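Local coordinates for glycoside hydrolase family 16 protein (Bacteroides ovatus, PDB 7KR6), which probably hydrolyses O-glycosyl bonds of beta-glucans as an endo-glucanase and is captured here with a bound fluorinated glucan ligand, at residues Y199-S211 with T219-F232. The protein carries 1 engineered substitution. Numbering follows the deposited sequence.
Sequences YSLDWDENNLTIS and TFDISSNTYFHDNF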
loop_
_atom_site.group_PDB
_atom_site.type_symbol
_atom_site.label_atom_id
_atom_site.label_comp_id
_atom_site.label_asym_id
_atom_site.label_seq_id
_atom_site.Cartn_x
_atom_site.Cartn_y
_atom_site.Cartn_z
ATOM N N TYR A 199 -8.552 -16.723 -11.076
ATOM C CA TYR A 199 -7.987 -15.361 -10.999
ATOM C C TYR A 199 -7.817 -14.916 -12.451
ATOM O O TYR A 199 -7.121 -15.615 -13.174
ATOM C CB TYR A 199 -6.676 -15.365 -10.190
ATOM C CG TYR A 199 -6.900 -15.868 -8.783
ATOM C CD1 TYR A 199 -7.288 -14.974 -7.822
ATOM C CD2 TYR A 199 -6.823 -17.213 -8.441
ATOM C CE1 TYR A 199 -7.566 -15.379 -6.534
ATOM C CE2 TYR A 199 -7.122 -17.648 -7.155
ATOM C CZ TYR A 199 -7.479 -16.714 -6.201
ATOM O OH TYR A 199 -7.746 -17.086 -4.907
ATOM N N SER A 200 -8.447 -13.798 -12.811
ATOM C CA SER A 200 -8.479 -13.287 -14.203
ATOM C C SER A 200 -7.932 -11.867 -14.254
ATOM O O SER A 200 -8.226 -11.052 -13.372
ATOM C CB SER A 200 -9.872 -13.325 -14.724
ATOM O OG SER A 200 -10.417 -14.636 -14.565
ATOM N N LEU A 201 -7.201 -11.567 -15.319
ATOM C CA LEU A 201 -6.778 -10.196 -15.643
ATOM C C LEU A 201 -7.219 -9.890 -17.062
ATOM O O LEU A 201 -6.767 -10.614 -17.980
ATOM C CB LEU A 201 -5.260 -10.063 -15.557
ATOM C CG LEU A 201 -4.731 -8.714 -16.030
ATOM C CD1 LEU A 201 -5.027 -7.606 -15.041
ATOM C CD2 LEU A 201 -3.266 -8.777 -16.295
ATOM N N ASP A 202 -8.023 -8.858 -17.209
ATOM C CA ASP A 202 -8.362 -8.243 -18.512
ATOM C C ASP A 202 -7.378 -7.106 -18.741
ATOM O O ASP A 202 -7.089 -6.329 -17.805
ATOM C CB ASP A 202 -9.792 -7.749 -18.522
ATOM C CG ASP A 202 -10.821 -8.834 -18.733
ATOM O OD1 ASP A 202 -10.793 -9.464 -19.831
ATOM O OD2 ASP A 202 -11.679 -8.990 -17.850
ATOM N N TRP A 203 -6.925 -6.928 -19.970
ATOM C CA TRP A 203 -5.856 -5.956 -20.266
ATOM C C TRP A 203 -6.150 -5.391 -21.659
ATOM O O TRP A 203 -6.264 -6.199 -22.600
ATOM C CB TRP A 203 -4.520 -6.673 -20.206
ATOM C CG TRP A 203 -3.311 -5.870 -20.545
ATOM C CD1 TRP A 203 -3.144 -4.520 -20.641
ATOM C CD2 TRP A 203 -2.027 -6.461 -20.754
ATOM N NE1 TRP A 203 -1.827 -4.234 -20.857
ATOM C CE2 TRP A 203 -1.121 -5.409 -20.977
ATOM C CE3 TRP A 203 -1.572 -7.777 -20.774
ATOM C CZ2 TRP A 203 0.236 -5.650 -21.210
ATOM C CZ3 TRP A 203 -0.230 -8.018 -21.013
ATOM C CH2 TRP A 203 0.664 -6.956 -21.218
ATOM N N ASP A 204 -6.361 -4.089 -21.720
ATOM C CA ASP A 204 -6.452 -3.362 -23.015
ATOM C C ASP A 204 -5.643 -2.082 -22.899
ATOM O O ASP A 204 -4.974 -1.901 -21.892
ATOM C CB ASP A 204 -7.906 -3.170 -23.426
ATOM C CG ASP A 204 -8.731 -2.193 -22.590
ATOM O OD1 ASP A 204 -8.168 -1.435 -21.803
ATOM O OD2 ASP A 204 -9.980 -2.164 -22.799
ATOM N N GLU A 205 -5.711 -1.186 -23.889
ATOM C CA GLU A 205 -4.867 0.026 -23.870
ATOM C C GLU A 205 -5.262 0.985 -22.739
ATOM O O GLU A 205 -4.447 1.858 -22.460
ATOM C CB GLU A 205 -4.855 0.728 -25.238
ATOM C CG GLU A 205 -6.191 1.277 -25.649
ATOM C CD GLU A 205 -6.227 1.790 -27.084
ATOM O OE1 GLU A 205 -5.176 1.779 -27.721
ATOM O OE2 GLU A 205 -7.306 2.177 -27.543
ATOM N N ASN A 206 -6.441 0.823 -22.119
ATOM C CA ASN A 206 -6.946 1.753 -21.100
ATOM C C ASN A 206 -6.884 1.151 -19.695
ATOM O O ASN A 206 -6.588 1.895 -18.776
ATOM C CB ASN A 206 -8.368 2.191 -21.422
ATOM C CG ASN A 206 -8.398 3.029 -22.682
ATOM O OD1 ASN A 206 -9.149 2.736 -23.613
ATOM N ND2 ASN A 206 -7.464 3.946 -22.796
ATOM N N ASN A 207 -7.191 -0.128 -19.549
ATOM C CA ASN A 207 -7.494 -0.727 -18.220
ATOM C C ASN A 207 -6.840 -2.076 -17.994
ATOM O O ASN A 207 -6.732 -2.932 -18.901
ATOM C CB ASN A 207 -9.003 -0.890 -18.054
ATOM C CG ASN A 207 -9.738 0.434 -18.113
ATOM O OD1 ASN A 207 -10.614 0.625 -18.974
ATOM N ND2 ASN A 207 -9.415 1.332 -17.220
ATOM N N LEU A 208 -6.436 -2.283 -16.731
ATOM C CA LEU A 208 -6.129 -3.612 -16.176
ATOM C C LEU A 208 -7.249 -3.934 -15.192
ATOM O O LEU A 208 -7.404 -3.160 -14.241
ATOM C CB LEU A 208 -4.782 -3.539 -15.458
ATOM C CG LEU A 208 -3.572 -3.351 -16.359
ATOM C CD1 LEU A 208 -2.353 -3.102 -15.506
ATOM C CD2 LEU A 208 -3.343 -4.555 -17.272
ATOM N N THR A 209 -8.033 -4.977 -15.434
ATOM C CA THR A 209 -9.158 -5.318 -14.545
ATOM C C THR A 209 -8.938 -6.706 -14.012
ATOM O O THR A 209 -8.832 -7.658 -14.804
ATOM C CB THR A 209 -10.499 -5.215 -15.252
ATOM O OG1 THR A 209 -10.630 -3.861 -15.630
ATOM C CG2 THR A 209 -11.633 -5.713 -14.370
ATOM N N ILE A 210 -8.850 -6.831 -12.691
ATOM C CA ILE A 210 -8.721 -8.103 -11.976
ATOM C C ILE A 210 -10.104 -8.624 -11.577
ATOM O O ILE A 210 -10.892 -7.828 -11.026
ATOM C CB ILE A 210 -7.773 -7.938 -10.760
ATOM C CG1 ILE A 210 -6.327 -7.594 -11.161
ATOM C CG2 ILE A 210 -7.787 -9.212 -9.977
ATOM C CD1 ILE A 210 -6.075 -6.148 -11.456
ATOM N N SER A 211 -10.357 -9.899 -11.869
ATOM C CA SER A 211 -11.554 -10.635 -11.403
ATOM C C SER A 211 -11.161 -11.859 -10.587
ATOM O O SER A 211 -10.106 -12.481 -10.847
ATOM C CB SER A 211 -12.490 -11.006 -12.566
ATOM O OG SER A 211 -12.876 -9.870 -13.332
ATOM N N THR A 219 -9.989 -2.225 -10.999
ATOM C CA THR A 219 -9.442 -1.744 -12.294
ATOM C C THR A 219 -8.367 -0.683 -11.986
ATOM O O THR A 219 -8.656 0.287 -11.235
ATOM C CB THR A 219 -10.561 -1.197 -13.190
ATOM O OG1 THR A 219 -11.492 -2.243 -13.455
ATOM C CG2 THR A 219 -10.012 -0.608 -14.472
ATOM N N PHE A 220 -7.200 -0.848 -12.627
ATOM C CA PHE A 220 -6.166 0.196 -12.744
ATOM C C PHE A 220 -6.274 0.836 -14.125
ATOM O O PHE A 220 -6.314 0.136 -15.137
ATOM C CB PHE A 220 -4.771 -0.388 -12.547
ATOM C CG PHE A 220 -4.511 -1.058 -11.231
ATOM C CD1 PHE A 220 -4.214 -0.289 -10.120
ATOM C CD2 PHE A 220 -4.505 -2.431 -11.127
ATOM C CE1 PHE A 220 -3.932 -0.875 -8.905
ATOM C CE2 PHE A 220 -4.223 -3.021 -9.903
ATOM C CZ PHE A 220 -3.914 -2.241 -8.816
ATOM N N ASP A 221 -6.253 2.160 -14.143
ATOM C CA ASP A 221 -6.165 2.988 -15.373
ATOM C C ASP A 221 -4.719 2.998 -15.844
ATOM O O ASP A 221 -3.870 3.501 -15.117
ATOM C CB ASP A 221 -6.645 4.390 -15.083
ATOM C CG ASP A 221 -6.551 5.354 -16.252
ATOM O OD1 ASP A 221 -6.221 4.936 -17.358
ATOM O OD2 ASP A 221 -6.915 6.510 -16.021
ATOM N N ILE A 222 -4.447 2.487 -17.037
ATOM C CA ILE A 222 -3.061 2.517 -17.583
ATOM C C ILE A 222 -3.005 3.341 -18.867
ATOM O O ILE A 222 -1.959 3.221 -19.542
ATOM C CB ILE A 222 -2.553 1.090 -17.832
ATOM C CG1 ILE A 222 -3.460 0.246 -18.749
ATOM C CG2 ILE A 222 -2.286 0.383 -16.494
ATOM C CD1 ILE A 222 -2.797 -0.955 -19.397
ATOM N N SER A 223 -4.088 4.018 -19.222
ATOM C CA SER A 223 -4.172 4.803 -20.490
ATOM C C SER A 223 -2.917 5.641 -20.686
ATOM O O SER A 223 -2.404 5.660 -21.836
ATOM C CB SER A 223 -5.437 5.648 -20.537
ATOM O OG SER A 223 -5.473 6.534 -19.437
ATOM N N SER A 224 -2.384 6.300 -19.659
ATOM C CA SER A 224 -1.194 7.175 -19.831
ATOM C C SER A 224 0.010 6.609 -19.081
ATOM O O SER A 224 0.978 7.364 -18.799
ATOM C CB SER A 224 -1.512 8.585 -19.442
ATOM O OG SER A 224 -1.640 8.673 -18.038
ATOM N N ASN A 225 -0.048 5.319 -18.719
ATOM C CA ASN A 225 1.048 4.633 -18.002
ATOM C C ASN A 225 1.864 3.831 -19.008
ATOM O O ASN A 225 1.424 2.788 -19.429
ATOM C CB ASN A 225 0.513 3.706 -16.912
ATOM C CG ASN A 225 1.619 3.318 -15.974
ATOM O OD1 ASN A 225 2.758 3.151 -16.403
ATOM N ND2 ASN A 225 1.281 3.182 -14.692
ATOM N N THR A 226 3.015 4.361 -19.414
ATOM C CA THR A 226 3.795 3.829 -20.537
ATOM C C THR A 226 4.369 2.444 -20.239
ATOM O O THR A 226 4.794 1.811 -21.213
ATOM C CB THR A 226 4.939 4.782 -20.898
ATOM O OG1 THR A 226 5.822 4.966 -19.795
ATOM C CG2 THR A 226 4.429 6.081 -21.454
ATOM N N TYR A 227 4.321 1.959 -18.996
ATOM C CA TYR A 227 4.933 0.667 -18.615
ATOM C C TYR A 227 4.046 -0.566 -18.890
ATOM O O TYR A 227 4.558 -1.709 -18.645
ATOM C CB TYR A 227 5.357 0.744 -17.158
ATOM C CG TYR A 227 6.512 1.692 -16.957
ATOM C CD1 TYR A 227 6.313 3.050 -16.752
ATOM C CD2 TYR A 227 7.807 1.217 -17.076
ATOM C CE1 TYR A 227 7.396 3.908 -16.619
ATOM C CE2 TYR A 227 8.903 2.058 -16.950
ATOM C CZ TYR A 227 8.692 3.413 -16.735
ATOM O OH TYR A 227 9.764 4.253 -16.634
ATOM N N PHE A 228 2.807 -0.402 -19.397
ATOM C CA PHE A 228 1.867 -1.545 -19.522
ATOM C C PHE A 228 1.312 -1.723 -20.920
ATOM O O PHE A 228 0.149 -2.074 -21.106
ATOM C CB PHE A 228 0.784 -1.381 -18.450
ATOM C CG PHE A 228 1.403 -1.388 -17.074
ATOM C CD1 PHE A 228 1.792 -2.587 -16.487
ATOM C CD2 PHE A 228 1.648 -0.199 -16.398
ATOM C CE1 PHE A 228 2.423 -2.581 -15.246
ATOM C CE2 PHE A 228 2.306 -0.208 -15.179
ATOM C CZ PHE A 228 2.674 -1.404 -14.596
ATOM N N HIS A 229 2.205 -1.603 -21.927
ATOM C CA HIS A 229 1.805 -1.574 -23.360
ATOM C C HIS A 229 2.795 -2.366 -24.225
ATOM O O HIS A 229 2.903 -2.062 -25.448
ATOM C CB HIS A 229 1.627 -0.142 -23.838
ATOM C CG HIS A 229 0.605 0.578 -23.027
ATOM N ND1 HIS A 229 -0.754 0.431 -23.214
ATOM C CD2 HIS A 229 0.773 1.401 -21.983
ATOM C CE1 HIS A 229 -1.381 1.154 -22.300
ATOM N NE2 HIS A 229 -0.469 1.775 -21.548
ATOM N N ASP A 230 3.429 -3.371 -23.636
ATOM C CA ASP A 230 4.403 -4.248 -24.321
ATOM C C ASP A 230 4.184 -5.651 -23.765
ATOM O O ASP A 230 3.460 -5.771 -22.786
ATOM C CB ASP A 230 5.818 -3.697 -24.130
ATOM C CG ASP A 230 6.065 -2.401 -24.902
ATOM O OD1 ASP A 230 6.162 -2.452 -26.163
ATOM O OD2 ASP A 230 6.187 -1.342 -24.266
ATOM N N ASN A 231 4.796 -6.670 -24.356
ATOM C CA ASN A 231 4.693 -8.048 -23.864
ATOM C C ASN A 231 5.109 -8.145 -22.396
ATOM O O ASN A 231 6.179 -7.612 -21.984
ATOM C CB ASN A 231 5.547 -8.998 -24.684
ATOM C CG ASN A 231 5.038 -9.148 -26.097
ATOM O OD1 ASN A 231 3.883 -8.870 -26.403
ATOM N ND2 ASN A 231 5.947 -9.558 -26.978
ATOM N N PHE A 232 4.332 -8.949 -21.671
ATOM C CA PHE A 232 4.620 -9.354 -20.271
ATOM C C PHE A 232 4.637 -10.873 -20.218
ATOM O O PHE A 232 3.796 -11.494 -20.874
ATOM C CB PHE A 232 3.555 -8.779 -19.336
ATOM C CG PHE A 232 3.797 -7.393 -18.805
ATOM C CD1 PHE A 232 3.903 -6.300 -19.658
ATOM C CD2 PHE A 232 3.870 -7.148 -17.440
ATOM C CE1 PHE A 232 4.096 -5.015 -19.155
ATOM C CE2 PHE A 232 4.096 -5.873 -16.955
ATOM C CZ PHE A 232 4.161 -4.798 -17.798
HETATM O O HOH W 1 -3.234 3.822 -23.833
#
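W203 meets the second segment with its indole edge: NE1 donates to F228 O (2.9 Å), which lies in the ring plane though the N-H comes tilted from the carbonyl plane. With chi1 at 177°, W203 extends its ring away from its own backbone N to this loop, where its six-membered edge points at the face of F232 in an offset edge-to-face pair, planes at 83°. I222 CD1 lies at the same indole edge, 3.7 Å from W203 NE1. In the turn, D204 OD1 accepts from N206 N, an Asx turn, and also from N207 N, bracing the link between strands 197-203 and 207-212. E205 O shares a water with S223 O and has H229 CE1 close by; H229 itself donates from NE2 to I222 O and bonds through ND1 to Y109 OH. N206 O accepts from I222 N (2.8 Å), just beyond the regular ladder. L208 then exchanges two backbone bonds with F220, while its CD1 packs on I222 CG2 (3.6 Å). On the other sheet face, T209 OG1 and T219 OG1 are hydrogen-bonded at 2.8 Å. I210 CD1 meets the ring edge of F220 at CE2 (4.0 Å). Strand 207-212 runs antiparallel between 197-203 and its hairpin partner 215-221 in the family 16 beta-sandwich; L208 and F228 rest on I145 of strand 144-150, and W203 and F232 on M131 of strand 125-133.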